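Local coordinates for protein major allergen Api g 1, isoallergen 1 (Apium graveolens, PDB 2BK0) that is a major celery food allergen of the pathogenesis-related Bet v 1 family, probably a plant-defence protein that binds hydrophobic ligands, at residues T68-G73 with D82-D87; A78-Y83 with H101-P106. All blocks are in the same frame, centred on the assembly; numbering follows the deposited sequence.

Interaction 1: residues T68-G73 with D82-D87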
loop_
_atom_site.group_PDB
_atom_site.type_symbol
_atom_site.label_atom_id
_atom_site.label_comp_id
_atom_site.label_asym_id
_atom_site.label_seq_id
_atom_site.Cartn_x
_atom_site.Cartn_y
_atom_site.Cartn_z
ATOM N N THR A 68 -2.819 -10.555 2.770
ATOM C CA THR A 68 -1.481 -10.802 3.294
ATOM C C THR A 68 -0.443 -10.142 2.401
ATOM O O THR A 68 -0.479 -10.302 1.181
ATOM C CB THR A 68 -1.186 -12.301 3.394
ATOM O OG1 THR A 68 -2.157 -12.921 4.254
ATOM C CG2 THR A 68 0.226 -12.550 3.947
ATOM N N LEU A 69 0.483 -9.416 3.027
ATOM C CA LEU A 69 1.534 -8.705 2.320
ATOM C C LEU A 69 2.895 -9.317 2.602
ATOM O O LEU A 69 3.208 -9.677 3.747
ATOM C CB LEU A 69 1.569 -7.240 2.747
ATOM C CG LEU A 69 0.279 -6.433 2.606
ATOM C CD1 LEU A 69 0.512 -5.013 3.097
ATOM C CD2 LEU A 69 -0.194 -6.413 1.163
ATOM N N ARG A 70 3.691 -9.428 1.542
ATOM C CA ARG A 70 5.100 -9.757 1.638
ATOM C C ARG A 70 5.859 -8.480 1.291
ATOM O O ARG A 70 5.489 -7.772 0.352
ATOM C CB ARG A 70 5.444 -10.865 0.644
ATOM C CG ARG A 70 6.664 -11.712 1.007
ATOM C CD ARG A 70 6.882 -12.801 -0.040
ATOM N NE ARG A 70 6.771 -12.247 -1.394
ATOM C CZ ARG A 70 6.338 -12.906 -2.469
ATOM N NH1 ARG A 70 5.956 -14.184 -2.399
ATOM N NH2 ARG A 70 6.278 -12.269 -3.634
ATOM N N ILE A 71 6.904 -8.177 2.055
ATOM C CA ILE A 71 7.800 -7.078 1.716
ATOM C C ILE A 71 8.927 -7.659 0.877
ATOM O O ILE A 71 9.591 -8.613 1.296
ATOM C CB ILE A 71 8.331 -6.376 2.978
ATOM C CG1 ILE A 71 7.164 -5.673 3.687
ATOM C CG2 ILE A 71 9.434 -5.362 2.618
ATOM C CD1 ILE A 71 7.469 -5.200 5.085
ATOM N N ASP A 72 9.109 -7.086 -0.316
ATOM C CA ASP A 72 10.082 -7.571 -1.307
ATOM C C ASP A 72 11.387 -6.785 -1.208
ATOM O O ASP A 72 12.481 -7.350 -1.347
ATOM C CB ASP A 72 9.509 -7.453 -2.730
ATOM C CG ASP A 72 8.239 -8.296 -2.946
ATOM O OD1 ASP A 72 8.260 -9.522 -2.694
ATOM O OD2 ASP A 72 7.216 -7.728 -3.394
ATOM N N GLY A 73 11.263 -5.477 -0.979
ATOM C CA GLY A 73 12.426 -4.610 -0.833
ATOM C C GLY A 73 12.122 -3.287 -0.161
ATOM O O GLY A 73 11.005 -2.773 -0.251
ATOM N N ASP A 82 8.936 -2.028 -2.166
ATOM C CA ASP A 82 8.330 -3.064 -2.992
ATOM C C ASP A 82 7.620 -4.066 -2.096
ATOM O O ASP A 82 8.197 -4.564 -1.129
ATOM C CB ASP A 82 9.409 -3.748 -3.825
ATOM C CG ASP A 82 10.198 -2.758 -4.663
ATOM O OD1 ASP A 82 9.645 -2.276 -5.676
ATOM O OD2 ASP A 82 11.361 -2.447 -4.299
ATOM N N TYR A 83 6.354 -4.328 -2.405
ATOM C CA TYR A 83 5.572 -5.320 -1.669
ATOM C C TYR A 83 4.523 -5.992 -2.554
ATOM O O TYR A 83 3.965 -5.365 -3.463
ATOM C CB TYR A 83 4.908 -4.693 -0.435
ATOM C CG TYR A 83 3.796 -3.717 -0.738
ATOM C CD1 TYR A 83 2.460 -4.113 -0.680
ATOM C CD2 TYR A 83 4.081 -2.397 -1.070
ATOM C CE1 TYR A 83 1.434 -3.216 -0.954
ATOM C CE2 TYR A 83 3.067 -1.491 -1.346
ATOM C CZ TYR A 83 1.747 -1.903 -1.287
ATOM O OH TYR A 83 0.749 -0.995 -1.559
ATOM N N SER A 84 4.274 -7.272 -2.277
ATOM C CA SER A 84 3.293 -8.062 -3.015
ATOM C C SER A 84 2.146 -8.507 -2.111
ATOM O O SER A 84 2.352 -8.799 -0.935
ATOM C CB SER A 84 3.949 -9.314 -3.623
ATOM O OG SER A 84 5.005 -8.988 -4.506
ATOM N N VAL A 85 0.941 -8.566 -2.670
ATOM C CA VAL A 85 -0.170 -9.275 -2.030
ATOM C C VAL A 85 -0.134 -10.725 -2.499
ATOM O O VAL A 85 -0.264 -11.003 -3.688
ATOM C CB VAL A 85 -1.540 -8.672 -2.379
ATOM C CG1 VAL A 85 -2.640 -9.314 -1.522
ATOM C CG2 VAL A 85 -1.517 -7.149 -2.196
ATOM N N ILE A 86 0.034 -11.640 -1.554
ATOM C CA ILE A 86 0.257 -13.048 -1.862
ATOM C C ILE A 86 -0.889 -13.963 -1.406
ATOM O O ILE A 86 -0.930 -15.148 -1.778
ATOM C CB ILE A 86 1.589 -13.541 -1.246
ATOM C CG1 ILE A 86 1.638 -13.259 0.260
ATOM C CG2 ILE A 86 2.758 -12.869 -1.946
ATOM C CD1 ILE A 86 2.748 -13.970 0.990
ATOM N N ASP A 87 -1.821 -13.426 -0.618
ATOM C CA ASP A 87 -2.857 -14.249 0.005
ATOM C C ASP A 87 -4.031 -13.394 0.489
ATOM O O ASP A 87 -3.929 -12.168 0.551
ATOM C CB ASP A 87 -2.236 -15.039 1.174
ATOM C CG ASP A 87 -2.995 -16.301 1.513
ATOM O OD1 ASP A 87 -3.580 -16.927 0.606
ATOM O OD2 ASP A 87 -2.987 -16.671 2.704
#

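Interaction 2: residues A78-Y83 with H101-P106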
loop_
_atom_site.group_PDB
_atom_site.type_symbol
_atom_site.label_atom_id
_atom_site.label_comp_id
_atom_site.label_asym_id
_atom_site.label_seq_id
_atom_site.Cartn_x
_atom_site.Cartn_y
_atom_site.Cartn_z
ATOM N N ALA A 78 17.001 5.247 -1.582
ATOM C CA ALA A 78 16.339 5.488 -2.849
ATOM C C ALA A 78 14.895 5.957 -2.666
ATOM O O ALA A 78 14.294 6.485 -3.596
ATOM C CB ALA A 78 16.406 4.250 -3.708
ATOM N N LEU A 79 14.362 5.803 -1.458
ATOM C CA LEU A 79 12.954 6.088 -1.181
ATOM C C LEU A 79 12.065 5.197 -2.035
ATOM O O LEU A 79 11.131 5.655 -2.692
ATOM C CB LEU A 79 12.628 7.572 -1.402
ATOM C CG LEU A 79 13.539 8.589 -0.722
ATOM C CD1 LEU A 79 13.062 9.969 -1.084
ATOM C CD2 LEU A 79 13.545 8.408 0.780
ATOM N N THR A 80 12.382 3.913 -1.998
ATOM C CA THR A 80 11.751 2.908 -2.828
ATOM C C THR A 80 11.252 1.798 -1.931
ATOM O O THR A 80 11.891 1.449 -0.940
ATOM C CB THR A 80 12.762 2.358 -3.840
ATOM O OG1 THR A 80 12.723 3.177 -5.007
ATOM C CG2 THR A 80 12.462 0.908 -4.237
ATOM N N PHE A 81 10.114 1.229 -2.292
ATOM C CA PHE A 81 9.470 0.226 -1.464
ATOM C C PHE A 81 8.717 -0.734 -2.373
ATOM O O PHE A 81 7.981 -0.312 -3.265
ATOM C CB PHE A 81 8.541 0.927 -0.471
ATOM C CG PHE A 81 7.766 0.004 0.396
ATOM C CD1 PHE A 81 8.404 -0.996 1.117
ATOM C CD2 PHE A 81 6.390 0.155 0.525
ATOM C CE1 PHE A 81 7.680 -1.851 1.941
ATOM C CE2 PHE A 81 5.648 -0.696 1.349
ATOM C CZ PHE A 81 6.294 -1.702 2.056
ATOM N N ASP A 82 8.936 -2.028 -2.166
ATOM C CA ASP A 82 8.330 -3.064 -2.992
ATOM C C ASP A 82 7.620 -4.066 -2.096
ATOM O O ASP A 82 8.197 -4.564 -1.129
ATOM C CB ASP A 82 9.409 -3.748 -3.825
ATOM C CG ASP A 82 10.198 -2.758 -4.663
ATOM O OD1 ASP A 82 9.645 -2.276 -5.676
ATOM O OD2 ASP A 82 11.361 -2.447 -4.299
ATOM N N TYR A 83 6.354 -4.328 -2.405
ATOM C CA TYR A 83 5.572 -5.320 -1.669
ATOM C C TYR A 83 4.523 -5.992 -2.554
ATOM O O TYR A 83 3.965 -5.365 -3.463
ATOM C CB TYR A 83 4.908 -4.693 -0.435
ATOM C CG TYR A 83 3.796 -3.717 -0.738
ATOM C CD1 TYR A 83 2.460 -4.113 -0.680
ATOM C CD2 TYR A 83 4.081 -2.397 -1.070
ATOM C CE1 TYR A 83 1.434 -3.216 -0.954
ATOM C CE2 TYR A 83 3.067 -1.491 -1.346
ATOM C CZ TYR A 83 1.747 -1.903 -1.287
ATOM O OH TYR A 83 0.749 -0.995 -1.559
ATOM N N HIS A 101 5.059 -1.541 -6.547
ATOM C CA HIS A 101 6.319 -0.832 -6.423
ATOM C C HIS A 101 5.991 0.628 -6.147
ATOM O O HIS A 101 5.286 1.253 -6.930
ATOM C CB HIS A 101 7.116 -0.936 -7.719
ATOM C CG HIS A 101 7.388 -2.340 -8.161
ATOM N ND1 HIS A 101 8.634 -2.922 -8.057
ATOM C CD2 HIS A 101 6.585 -3.272 -8.728
ATOM C CE1 HIS A 101 8.584 -4.154 -8.533
ATOM N NE2 HIS A 101 7.351 -4.390 -8.949
ATOM N N VAL A 102 6.485 1.170 -5.042
ATOM C CA VAL A 102 6.260 2.587 -4.735
ATOM C C VAL A 102 7.569 3.363 -4.813
ATOM O O VAL A 102 8.629 2.860 -4.430
ATOM C CB VAL A 102 5.493 2.819 -3.376
ATOM C CG1 VAL A 102 5.315 1.527 -2.603
ATOM C CG2 VAL A 102 6.151 3.905 -2.507
ATOM N N VAL A 103 7.473 4.583 -5.331
ATOM C CA VAL A 103 8.622 5.454 -5.513
ATOM C C VAL A 103 8.269 6.833 -5.003
ATOM O O VAL A 103 7.264 7.405 -5.419
ATOM C CB VAL A 103 8.972 5.581 -7.003
ATOM C CG1 VAL A 103 10.142 6.530 -7.215
ATOM C CG2 VAL A 103 9.286 4.214 -7.600
ATOM N N LEU A 104 9.086 7.359 -4.096
ATOM C CA LEU A 104 8.968 8.755 -3.661
ATOM C C LEU A 104 9.984 9.602 -4.423
ATOM O O LEU A 104 11.097 9.166 -4.697
ATOM C CB LEU A 104 9.186 8.897 -2.148
ATOM C CG LEU A 104 8.008 8.603 -1.203
ATOM C CD1 LEU A 104 6.962 9.724 -1.257
ATOM C CD2 LEU A 104 7.365 7.249 -1.498
ATOM N N VAL A 105 9.579 10.816 -4.771
ATOM C CA VAL A 105 10.420 11.753 -5.492
ATOM C C VAL A 105 10.201 13.117 -4.863
ATOM O O VAL A 105 9.059 13.521 -4.665
ATOM C CB VAL A 105 10.031 11.785 -6.991
ATOM C CG1 VAL A 105 10.635 12.970 -7.703
ATOM C CG2 VAL A 105 10.470 10.503 -7.688
ATOM N N PRO A 106 11.285 13.844 -4.554
ATOM C CA PRO A 106 11.116 15.189 -3.999
ATOM C C PRO A 106 10.653 16.204 -5.035
ATOM O O PRO A 106 10.939 16.046 -6.215
ATOM C CB PRO A 106 12.521 15.562 -3.517
ATOM C CG PRO A 106 13.366 14.381 -3.733
ATOM C CD PRO A 106 12.704 13.495 -4.704
#

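Interaction 1: residues T68-G73 with D82-D87
R70 and S84 exchange two backbone hydrogen bonds, R70 N to S84 O and S84 N to R70 O, the first nearly straight at 170°. Two residues on, the pairing changes: D72 N (2.8 Å) and G73 N (3.2 Å) both give their hydrogens to D82 O, approaching it from the same face of its carbonyl plane, while D82 N returns a bond to G73 O. Two donors on one acceptor mark a classic beta bulge, with D72 as the extra residue. The D72 carboxylate then serves two neighbours. S84 OG donates to the syn lone pair of D72 OD2 at 2.8 Å, and R70 NE makes a long, weak salt bridge to D72 OD1. The R70 chain bends at chi3 (46°), which sets NE on the side of D72 OD1. I86 CG2 lies over one guanidinium face, toward its rim, 3.5 Å from R70 NH1; the two side chains cross at about a right angle. Toward the other end, I86 N bonds to T68 O, and the T68 and D87 side chains lie side by side. On the opposite face L69 CD2 touches V85 CG2 at 3.7 Å and meets the edge of the Y83 ring. This hairpin of strands 66-75 and 80-87 lies within the antiparallel Bet v 1 sheet: L69 and I71 bond onward to K54, G51 and T52, and Y83 and V85 to N100 and I98 of strand 95-106.

Interaction 2: residues A78-Y83 with H101-P106
Strand segments 80-83 and 101-106 run antiparallel, their axes 167° apart; F81 and V102 form a hydrogen-bonded pair through V102 N to F81 O (2.8 Å) and F81 N to V102 O, and L104 N adds a nearly straight bond to the O of L79, a loop residue. T80 with V103 and D82 with H101 are the non-hydrogen-bonded pairs, and T80 CA also makes a CA-H...O contact to V102 O. On the face carrying V102, one methyl does most of the work: V102 CG1 lies 3.6 Å from F81 CD2, oblique to that ring, and 4.0 Å from Y83 CE2, in the plane of the tyrosine at its edge. It thus touches two aromatic side chains that stand two residues apart on the partner strand. With CG anti to the backbone N (chi1 177°), the F81 ring starts beside V102 CG1, and its outer atoms turn from strand 95-106 toward I71 and V74 of strand 66-75. Farther along, L79 and L104 cross at about a right angle, CB against CB at 3.8 Å. The other face holds a polar pair. H101 ND1 comes within 2.7 Å of D82 OD1, but the angle at the hydrogen is only 120°, so the bond is weak; the carboxylate and imidazole planes stand 71° apart. The imidazole is held from its other nitrogen as well, H101 NE2 bonding to E99 OE1. Helix 16-25 packs against the apolar face, with L79 on A16 and F20, F81 on V24 and L104 on I19; strand 112-122 flanks strand 95-106 beyond, where C114 touches both V102 and L104.

Interactions 1 and 2 are successive seams of one antiparallel sheet, their centres 14 Å apart, and strand 80-87 is common to both, with 66-75 on one side of it and 95-106 on the other. Along the chain come strand 66-75, then 80-87, then 95-106, each reached through a hairpin, so each contact pairs neighbours in sequence as well as in space. D82 and Y83 belong to both, and the two contacts also touch directly: G73 O is 3.4 Å from F81 CD1, and I71 CG2 packs on F81 CE1. Together they span three adjacent strands of the curved sheet that, in the Bet v 1 fold, wraps around the long C-terminal helix, here 130-153, and helps enclose the family's internal cavity.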